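PDB 4O5O: 3-hydroxyacyl-CoA dehydrogenase from Brucella suis, which probably catalyses the NAD-dependent oxidation of 3-hydroxyacyl-CoA to 3-oxoacyl-CoA. Local coordinates for residues I151-S156 with I192-I197. Sequence-based numbering, arbitrary orientation.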
loop_
_atom_site.group_PDB
_atom_site.type_symbol
_atom_site.label_atom_id
_atom_site.label_comp_id
_atom_site.label_asym_id
_atom_site.label_seq_id
_atom_site.Cartn_x
_atom_site.Cartn_y
_atom_site.Cartn_z
ATOM N N ILE B 151 -13.315 -6.783 16.884
ATOM C CA ILE B 151 -14.055 -6.976 15.640
ATOM C C ILE B 151 -13.062 -7.320 14.564
ATOM O O ILE B 151 -12.089 -6.585 14.352
ATOM C CB ILE B 151 -14.829 -5.705 15.241
ATOM C CG1 ILE B 151 -15.905 -5.444 16.303
ATOM C CG2 ILE B 151 -15.443 -5.859 13.843
ATOM C CD1 ILE B 151 -16.581 -4.102 16.196
ATOM N N ILE B 152 -13.288 -8.456 13.895
ATOM C CA ILE B 152 -12.386 -8.912 12.843
ATOM C C ILE B 152 -13.184 -9.117 11.570
ATOM O O ILE B 152 -14.165 -9.862 11.547
ATOM C CB ILE B 152 -11.690 -10.247 13.235
ATOM C CG1 ILE B 152 -10.841 -10.034 14.495
ATOM C CG2 ILE B 152 -10.820 -10.775 12.085
ATOM C CD1 ILE B 152 -10.415 -11.278 15.197
ATOM N N ASN B 153 -12.775 -8.403 10.532
ATOM C CA ASN B 153 -13.437 -8.439 9.239
ATOM C C ASN B 153 -12.612 -9.216 8.242
ATOM O O ASN B 153 -11.402 -9.405 8.427
ATOM C CB ASN B 153 -13.665 -7.015 8.727
ATOM C CG ASN B 153 -14.606 -6.204 9.649
ATOM O OD1 ASN B 153 -15.442 -6.768 10.281
ATOM N ND2 ASN B 153 -14.529 -4.902 9.619
ATOM N N THR B 154 -13.265 -9.665 7.181
ATOM C CA THR B 154 -12.589 -10.432 6.145
ATOM C C THR B 154 -12.620 -9.613 4.850
ATOM O O THR B 154 -13.688 -9.334 4.314
ATOM C CB THR B 154 -13.279 -11.785 5.936
ATOM O OG1 THR B 154 -13.340 -12.478 7.192
ATOM C CG2 THR B 154 -12.511 -12.650 4.937
ATOM N N ALA B 155 -11.442 -9.231 4.366
ATOM C CA ALA B 155 -11.301 -8.625 3.047
ATOM C C ALA B 155 -10.943 -9.735 2.079
ATOM O O ALA B 155 -11.621 -10.777 2.076
ATOM C CB ALA B 155 -10.304 -7.481 3.077
ATOM N N SER B 156 -9.886 -9.562 1.289
ATOM C CA SER B 156 -9.420 -10.578 0.335
ATOM C C SER B 156 -8.164 -10.012 -0.290
ATOM O O SER B 156 -8.024 -8.790 -0.417
ATOM C CB SER B 156 -10.440 -10.785 -0.802
ATOM O OG SER B 156 -9.923 -11.632 -1.843
ATOM N N ILE B 192 -12.384 -1.153 21.930
ATOM C CA ILE B 192 -12.770 -2.172 20.976
ATOM C C ILE B 192 -11.787 -2.064 19.816
ATOM O O ILE B 192 -11.711 -1.045 19.143
ATOM C CB ILE B 192 -14.226 -1.988 20.498
ATOM C CG1 ILE B 192 -15.226 -2.112 21.666
ATOM C CG2 ILE B 192 -14.579 -2.981 19.396
ATOM C CD1 ILE B 192 -16.591 -1.545 21.321
ATOM N N ARG B 193 -11.046 -3.145 19.595
ATOM C CA ARG B 193 -10.116 -3.227 18.453
ATOM C C ARG B 193 -10.830 -3.666 17.187
ATOM O O ARG B 193 -11.856 -4.379 17.252
ATOM C CB ARG B 193 -8.985 -4.212 18.780
ATOM C CG ARG B 193 -8.036 -3.705 19.842
ATOM C CD ARG B 193 -6.809 -4.556 19.999
ATOM N NE ARG B 193 -7.139 -5.854 20.565
ATOM C CZ ARG B 193 -6.889 -7.054 20.039
ATOM N NH1 ARG B 193 -6.273 -7.205 18.871
ATOM N NH2 ARG B 193 -7.244 -8.132 20.700
ATOM N N VAL B 194 -10.276 -3.249 16.045
ATOM C CA VAL B 194 -10.838 -3.568 14.749
ATOM C C VAL B 194 -9.680 -3.948 13.846
ATOM O O VAL B 194 -8.752 -3.148 13.632
ATOM C CB VAL B 194 -11.616 -2.376 14.158
ATOM C CG1 VAL B 194 -12.303 -2.776 12.869
ATOM C CG2 VAL B 194 -12.627 -1.839 15.153
ATOM N N MET B 195 -9.759 -5.178 13.326
ATOM C CA MET B 195 -8.750 -5.751 12.453
ATOM C C MET B 195 -9.384 -6.395 11.257
ATOM O O MET B 195 -10.552 -6.784 11.290
ATOM C CB MET B 195 -7.977 -6.829 13.200
ATOM C CG MET B 195 -6.946 -6.292 14.179
ATOM S SD MET B 195 -5.527 -5.559 13.386
ATOM C CE MET B 195 -4.927 -6.924 12.384
ATOM N N THR B 196 -8.589 -6.548 10.211
ATOM C CA THR B 196 -9.040 -7.198 8.979
ATOM C C THR B 196 -8.033 -8.214 8.521
ATOM O O THR B 196 -6.836 -7.972 8.579
ATOM C CB THR B 196 -9.288 -6.140 7.890
ATOM O OG1 THR B 196 -10.352 -5.312 8.346
ATOM C CG2 THR B 196 -9.665 -6.749 6.542
ATOM N N ILE B 197 -8.524 -9.381 8.104
ATOM C CA ILE B 197 -7.700 -10.386 7.443
ATOM C C ILE B 197 -8.055 -10.383 5.969
ATOM O O ILE B 197 -9.253 -10.358 5.631
ATOM C CB ILE B 197 -7.918 -11.807 8.015
ATOM C CG1 ILE B 197 -7.588 -11.885 9.509
ATOM C CG2 ILE B 197 -7.143 -12.849 7.237
ATOM C CD1 ILE B 197 -8.059 -13.135 10.246
#
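Ile192 meets Ile151 through methyl groups: its CG2 lies 3.9 Å from Ile151 CD1. In Ile151, chi1 of -65° sets CG1 beside the backbone N, and the extended chi2 (169°) places CD1 against Ile192 CG2. Met137 of helix 112-137 touches both side chains. Ile151 N donates to Arg193 O at 2.8 Å. The Arg193 guanidinium turns to Glu147 in a salt bridge and to carbonyls of Ile241 and Leu247. Val194 shares a face of the sheet with Ile151, and its CA lies 3.3 Å from Ile151 O in a CA-H...O contact. The Met195 backbone makes two hydrogen bonds: its N donates to Ile151 O and its O accepts from Asn153 N. Strands 149-154 and 192-199 are parallel neighbours in the central sheet of the Rossmann fold, and a crossover through helix 167-187 joins them. Thr196 packs its CG2 on Ala155 CB at 3.6 Å. Its OG1 rests 3.7 Å from Asn153 CB and is hydrogen-bonded to Thr180 OG1. Ile197 N donates to Asn153 O at 2.9 Å, while Ile197 O accepts from Ala155 N, a donor tilted 23° from the carbonyl plane. On the face shared with Ile152, Ile197 CD1 touches Ile152 CG2 at 4.1 Å, and helix 231-243 covers this face.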